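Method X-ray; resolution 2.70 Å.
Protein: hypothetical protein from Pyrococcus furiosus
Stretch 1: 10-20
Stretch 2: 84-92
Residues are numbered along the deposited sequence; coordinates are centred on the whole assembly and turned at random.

Stretch 1 10-20: GLPIEKMADFS
Stretch 2 (84-92) FPKEHIGPE

Residues 10-20 and 84-92, the latter without regular helix or strand, belong to one chain and meet through a single beta bridge, Leu 11 with Ile 89 (CA-CA 4.3 Å), flanked by an apolar cluster; together they bury 466 Å².

Gly 10 (psi -127°) lies beside Gly 90, CA to CA 4.9 Å. Its N makes a weak hydrogen bond to Gly 90 O (3.4 Å), and its CA lies 3.4 Å from His 88 O, so close that an ideal CB would clash with that oxygen. Gly 90, at phi 73° and psi 174°, adopts a conformation that glycine tolerates best.

Leu 11 is extended (phi -99°, psi 140°) and uses both backbone polar atoms: its N donates to His 88 O (2.8 Å, 163°), and its O accepts from Gly 90 N (3.1 Å, 153°). Its CB points sideways; the m, t rotamer carries CD1 to 3.6 Å from Glu 87 CB, packing against that side chain's aliphatic base.

The CA-to-CB bond of Pro 12 (phi -62°, psi 146°) points away, while its O accepts from Lys 15 N at 2.8 Å, closing a tight bend over the 3-10 segment 13-14. Ile 89 (chi1 and chi2 both m) is the hub, with the largest covered area. Its CD1 reaches Leu 11 CB at 3.4 Å, its CG2 meets Ile 13 CD1 at 3.6 Å, and its CG1 lies 4.1 Å from Met 16 CG. Branched Ile 13 is t, p; flexible Met 16 has chi2 at 180°.

A type I turn, Met 16 to Phe 19, is closed by Phe 19 N to Met 16 O (3.1 Å). The CA-to-CB bond of Phe 19 (chi1 m, chi2 78°) points toward stretch 2, its broad ring placing CZ 3.7 Å from Glu 87 CB and CE2 4.4 Å from Pro 85 CB. Ser 20 (chi1 p) N-caps the following helix.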

ATOM      1  N   GLY A  10     -10.501   1.876  21.248  1.00 51.28           N
ATOM      2  CA  GLY A  10     -11.219   0.734  21.870  1.00 53.42           C
ATOM      3  C   GLY A  10     -10.314  -0.081  22.772  1.00 54.49           C
ATOM      4  O   GLY A  10      -9.668   0.464  23.660  1.00 56.65           O
ATOM      5  N   LEU A  11     -10.261  -1.389  22.551  1.00 55.39           N
ATOM      6  CA  LEU A  11      -9.415  -2.259  23.364  1.00 55.86           C
ATOM      7  C   LEU A  11      -8.090  -2.596  22.669  1.00 56.60           C
ATOM      8  O   LEU A  11      -8.045  -2.812  21.465  1.00 56.18           O
ATOM      9  CB  LEU A  11     -10.165  -3.552  23.691  1.00 55.45           C
ATOM     10  CG  LEU A  11     -11.473  -3.412  24.480  1.00 56.13           C
ATOM     11  CD1 LEU A  11     -12.113  -4.789  24.691  1.00 53.47           C
ATOM     12  CD2 LEU A  11     -11.193  -2.724  25.814  1.00 53.88           C
ATOM     13  N   PRO A  12      -6.983  -2.617  23.423  1.00 58.02           N
ATOM     14  CA  PRO A  12      -5.673  -2.931  22.848  1.00 57.22           C
ATOM     15  C   PRO A  12      -5.623  -4.330  22.255  1.00 57.36           C
ATOM     16  O   PRO A  12      -6.246  -5.255  22.772  1.00 58.17           O
ATOM     17  CB  PRO A  12      -4.734  -2.783  24.041  1.00 57.60           C
ATOM     18  CG  PRO A  12      -5.607  -3.152  25.192  1.00 58.38           C
ATOM     19  CD  PRO A  12      -6.861  -2.376  24.870  1.00 58.14           C
ATOM     20  N   ILE A  13      -4.863  -4.468  21.173  1.00 57.45           N
ATOM     21  CA  ILE A  13      -4.687  -5.733  20.459  1.00 55.39           C
ATOM     22  C   ILE A  13      -4.372  -6.862  21.447  1.00 55.21           C
ATOM     23  O   ILE A  13      -4.777  -8.019  21.267  1.00 53.02           O
ATOM     24  CB  ILE A  13      -3.528  -5.584  19.429  1.00 54.59           C
ATOM     25  CG1 ILE A  13      -3.759  -6.488  18.218  1.00 54.31           C
ATOM     26  CG2 ILE A  13      -2.196  -5.903  20.091  1.00 55.42           C
ATOM     27  CD1 ILE A  13      -4.974  -6.111  17.414  1.00 52.01           C
ATOM     28  N   GLU A  14      -3.647  -6.495  22.500  1.00 57.23           N
ATOM     29  CA  GLU A  14      -3.225  -7.419  23.546  1.00 57.02           C
ATOM     30  C   GLU A  14      -4.396  -8.185  24.137  1.00 56.42           C
ATOM     31  O   GLU A  14      -4.309  -9.389  24.377  1.00 56.69           O
ATOM     32  CB  GLU A  14      -2.499  -6.653  24.655  1.00 57.96           C
ATOM     33  CG  GLU A  14      -1.701  -7.550  25.595  1.00 59.76           C
ATOM     34  CD  GLU A  14      -0.492  -8.193  24.921  1.00 60.35           C
ATOM     35  OE1 GLU A  14      -0.585  -8.524  23.714  1.00 58.65           O
ATOM     36  OE2 GLU A  14       0.544  -8.378  25.606  1.00 59.36           O
ATOM     37  N   LYS A  15      -5.502  -7.493  24.368  1.00 56.27           N
ATOM     38  CA  LYS A  15      -6.650  -8.162  24.949  1.00 55.85           C
ATOM     39  C   LYS A  15      -7.580  -8.793  23.929  1.00 54.61           C
ATOM     40  O   LYS A  15      -8.797  -8.673  24.031  1.00 53.64           O
ATOM     41  CB  LYS A  15      -7.425  -7.202  25.838  1.00 56.68           C
ATOM     42  CG  LYS A  15      -8.153  -6.130  25.100  1.00 58.92           C
ATOM     43  CD  LYS A  15      -8.926  -5.271  26.083  1.00 63.28           C
ATOM     44  CE  LYS A  15      -9.889  -6.102  26.951  1.00 65.88           C
ATOM     45  NZ  LYS A  15     -10.956  -6.844  26.184  1.00 68.52           N
ATOM     46  N   MET A  16      -6.997  -9.468  22.943  1.00 54.91           N
ATOM     47  CA  MET A  16      -7.783 -10.150  21.929  1.00 53.72           C
ATOM     48  C   MET A  16      -8.139 -11.508  22.520  1.00 55.41           C
ATOM     49  O   MET A  16      -9.137 -12.122  22.142  1.00 56.43           O
ATOM     50  CB  MET A  16      -6.972 -10.348  20.640  1.00 50.73           C
ATOM     51  CG  MET A  16      -7.214  -9.314  19.534  1.00 45.81           C
ATOM     52  SD  MET A  16      -6.218  -9.633  18.035  1.00 42.55           S
ATOM     53  CE  MET A  16      -7.056 -11.036  17.327  1.00 39.56           C
ATOM     54  N   ALA A  17      -7.329 -11.972  23.467  1.00 55.72           N
ATOM     55  CA  ALA A  17      -7.578 -13.272  24.075  1.00 56.10           C
ATOM     56  C   ALA A  17      -8.858 -13.315  24.902  1.00 56.26           C
ATOM     57  O   ALA A  17      -9.328 -14.394  25.263  1.00 58.71           O
ATOM     58  CB  ALA A  17      -6.389 -13.697  24.921  1.00 55.89           C
ATOM     59  N   ASP A  18      -9.428 -12.152  25.194  1.00 55.20           N
ATOM     60  CA  ASP A  18     -10.664 -12.094  25.970  1.00 53.80           C
ATOM     61  C   ASP A  18     -11.880 -12.495  25.153  1.00 53.79           C
ATOM     62  O   ASP A  18     -12.992 -12.527  25.685  1.00 54.62           O
ATOM     63  CB  ASP A  18     -10.893 -10.684  26.527  1.00 53.99           C
ATOM     64  CG  ASP A  18     -10.148 -10.442  27.832  1.00 54.79           C
ATOM     65  OD1 ASP A  18     -10.376 -11.210  28.789  1.00 55.39           O
ATOM     66  OD2 ASP A  18      -9.341  -9.487  27.906  1.00 53.06           O
ATOM     67  N   PHE A  19     -11.673 -12.791  23.867  1.00 53.48           N
ATOM     68  CA  PHE A  19     -12.773 -13.167  22.967  1.00 51.20           C
ATOM     69  C   PHE A  19     -12.507 -14.435  22.175  1.00 51.41           C
ATOM     70  O   PHE A  19     -11.364 -14.854  22.011  1.00 49.49           O
ATOM     71  CB  PHE A  19     -13.080 -12.037  21.974  1.00 48.10           C
ATOM     72  CG  PHE A  19     -13.281 -10.698  22.619  1.00 45.85           C
ATOM     73  CD1 PHE A  19     -12.192  -9.952  23.049  1.00 45.56           C
ATOM     74  CD2 PHE A  19     -14.562 -10.195  22.826  1.00 46.47           C
ATOM     75  CE1 PHE A  19     -12.373  -8.726  23.682  1.00 46.87           C
ATOM     76  CE2 PHE A  19     -14.761  -8.969  23.458  1.00 46.17           C
ATOM     77  CZ  PHE A  19     -13.668  -8.234  23.886  1.00 47.17           C
ATOM     78  N   SER A  20     -13.589 -15.035  21.681  1.00 53.28           N
ATOM     79  CA  SER A  20     -13.529 -16.262  20.891  1.00 55.03           C
ATOM     80  C   SER A  20     -13.204 -15.982  19.431  1.00 56.27           C
ATOM     81  O   SER A  20     -13.112 -14.831  19.010  1.00 57.25           O
ATOM     82  CB  SER A  20     -14.862 -16.996  20.967  1.00 55.55           C
ATOM     83  OG  SER A  20     -15.924 -16.122  20.651  1.00 56.37           O
ATOM     84  N   PHE A  84     -22.036  -9.825  16.836  1.00 61.98           N
ATOM     85  CA  PHE A  84     -21.133  -8.708  17.061  1.00 61.53           C
ATOM     86  C   PHE A  84     -21.030  -8.324  18.535  1.00 62.15           C
ATOM     87  O   PHE A  84     -22.014  -7.888  19.151  1.00 63.03           O
ATOM     88  CB  PHE A  84     -21.577  -7.480  16.253  1.00 60.55           C
ATOM     89  CG  PHE A  84     -21.675  -7.733  14.777  1.00 60.33           C
ATOM     90  CD1 PHE A  84     -22.905  -7.993  14.186  1.00 59.51           C
ATOM     91  CD2 PHE A  84     -20.524  -7.780  13.987  1.00 58.70           C
ATOM     92  CE1 PHE A  84     -22.990  -8.293  12.837  1.00 59.80           C
ATOM     93  CE2 PHE A  84     -20.599  -8.081  12.637  1.00 57.39           C
ATOM     94  CZ  PHE A  84     -21.831  -8.341  12.058  1.00 59.06           C
ATOM     95  N   PRO A  85     -19.839  -8.495  19.130  1.00 61.20           N
ATOM     96  CA  PRO A  85     -19.659  -8.137  20.537  1.00 61.42           C
ATOM     97  C   PRO A  85     -19.690  -6.611  20.711  1.00 62.33           C
ATOM     98  O   PRO A  85     -19.378  -5.873  19.777  1.00 63.74           O
ATOM     99  CB  PRO A  85     -18.298  -8.754  20.874  1.00 60.73           C
ATOM    100  CG  PRO A  85     -17.581  -8.748  19.567  1.00 59.64           C
ATOM    101  CD  PRO A  85     -18.644  -9.171  18.596  1.00 60.21           C
ATOM    102  N   LYS A  86     -20.075  -6.141  21.896  1.00 62.28           N
ATOM    103  CA  LYS A  86     -20.133  -4.705  22.154  1.00 61.93           C
ATOM    104  C   LYS A  86     -18.734  -4.101  22.107  1.00 60.78           C
ATOM    105  O   LYS A  86     -18.533  -3.010  21.583  1.00 61.28           O
ATOM    106  CB  LYS A  86     -20.761  -4.428  23.530  1.00 64.19           C
ATOM    107  CG  LYS A  86     -22.241  -4.802  23.660  1.00 66.47           C
ATOM    108  CD  LYS A  86     -22.469  -5.967  24.624  1.00 67.66           C
ATOM    109  CE  LYS A  86     -22.145  -5.585  26.069  1.00 67.78           C
ATOM    110  NZ  LYS A  86     -22.347  -6.712  27.042  1.00 67.17           N
ATOM    111  N   GLU A  87     -17.764  -4.818  22.656  1.00 59.76           N
ATOM    112  CA  GLU A  87     -16.407  -4.315  22.679  1.00 59.64           C
ATOM    113  C   GLU A  87     -15.767  -4.384  21.291  1.00 58.72           C
ATOM    114  O   GLU A  87     -16.277  -5.039  20.373  1.00 58.77           O
ATOM    115  CB  GLU A  87     -15.569  -5.095  23.707  1.00 61.05           C
ATOM    116  CG  GLU A  87     -16.100  -5.080  25.175  1.00 63.83           C
ATOM    117  CD  GLU A  87     -16.114  -3.692  25.855  1.00 65.93           C
ATOM    118  OE1 GLU A  87     -15.116  -2.934  25.757  1.00 65.19           O
ATOM    119  OE2 GLU A  87     -17.132  -3.371  26.515  1.00 66.36           O
ATOM    120  N   HIS A  88     -14.655  -3.681  21.131  1.00 57.21           N
ATOM    121  CA  HIS A  88     -13.959  -3.679  19.860  1.00 54.91           C
ATOM    122  C   HIS A  88     -12.504  -3.253  20.019  1.00 54.50           C
ATOM    123  O   HIS A  88     -12.180  -2.364  20.811  1.00 54.88           O
ATOM    124  CB  HIS A  88     -14.693  -2.773  18.864  1.00 52.80           C
ATOM    125  CG  HIS A  88     -14.580  -1.306  19.158  1.00 52.80           C
ATOM    126  ND1 HIS A  88     -13.388  -0.620  19.079  1.00 51.56           N
ATOM    127  CD2 HIS A  88     -15.526  -0.385  19.460  1.00 52.43           C
ATOM    128  CE1 HIS A  88     -13.603   0.661  19.315  1.00 49.86           C
ATOM    129  NE2 HIS A  88     -14.891   0.832  19.548  1.00 51.42           N
ATOM    130  N   ILE A  89     -11.629  -3.911  19.267  1.00 53.09           N
ATOM    131  CA  ILE A  89     -10.205  -3.613  19.308  1.00 51.98           C
ATOM    132  C   ILE A  89      -9.861  -2.479  18.355  1.00 52.68           C
ATOM    133  O   ILE A  89     -10.383  -2.410  17.241  1.00 53.97           O
ATOM    134  CB  ILE A  89      -9.357  -4.839  18.898  1.00 50.89           C
ATOM    135  CG1 ILE A  89      -9.573  -5.991  19.883  1.00 52.39           C
ATOM    136  CG2 ILE A  89      -7.894  -4.459  18.839  1.00 48.89           C
ATOM    137  CD1 ILE A  89      -9.156  -5.677  21.303  1.00 52.04           C
ATOM    138  N   GLY A  90      -8.984  -1.588  18.801  1.00 53.24           N
ATOM    139  CA  GLY A  90      -8.553  -0.486  17.961  1.00 54.48           C
ATOM    140  C   GLY A  90      -9.580   0.603  17.759  1.00 55.32           C
ATOM    141  O   GLY A  90     -10.720   0.463  18.173  1.00 54.91           O
ATOM    142  N   PRO A  91      -9.200   1.709  17.102  1.00 57.56           N
ATOM    143  CA  PRO A  91     -10.144   2.808  16.875  1.00 57.67           C
ATOM    144  C   PRO A  91     -11.327   2.470  15.973  1.00 57.28           C
ATOM    145  O   PRO A  91     -11.187   1.794  14.956  1.00 56.99           O
ATOM    146  CB  PRO A  91      -9.254   3.918  16.304  1.00 56.62           C
ATOM    147  CG  PRO A  91      -8.194   3.169  15.578  1.00 55.84           C
ATOM    148  CD  PRO A  91      -7.881   2.013  16.510  1.00 57.34           C
ATOM    149  N   GLU A  92     -12.499   2.944  16.365  1.00 57.90           N
ATOM    150  CA  GLU A  92     -13.697   2.694  15.590  1.00 59.27           C
ATOM    151  C   GLU A  92     -14.038   3.934  14.773  1.00 59.67           C
ATOM    152  O   GLU A  92     -14.529   4.939  15.299  1.00 58.76           O
ATOM    153  CB  GLU A  92     -14.846   2.312  16.521  1.00 60.13           C
ATOM    154  CG  GLU A  92     -16.209   2.299  15.869  1.00 63.29           C
ATOM    155  CD  GLU A  92     -17.265   1.692  16.765  1.00 65.81           C
ATOM    156  OE1 GLU A  92     -17.279   0.447  16.915  1.00 65.43           O
ATOM    157  OE2 GLU A  92     -18.074   2.462  17.331  1.00 68.55           O
TER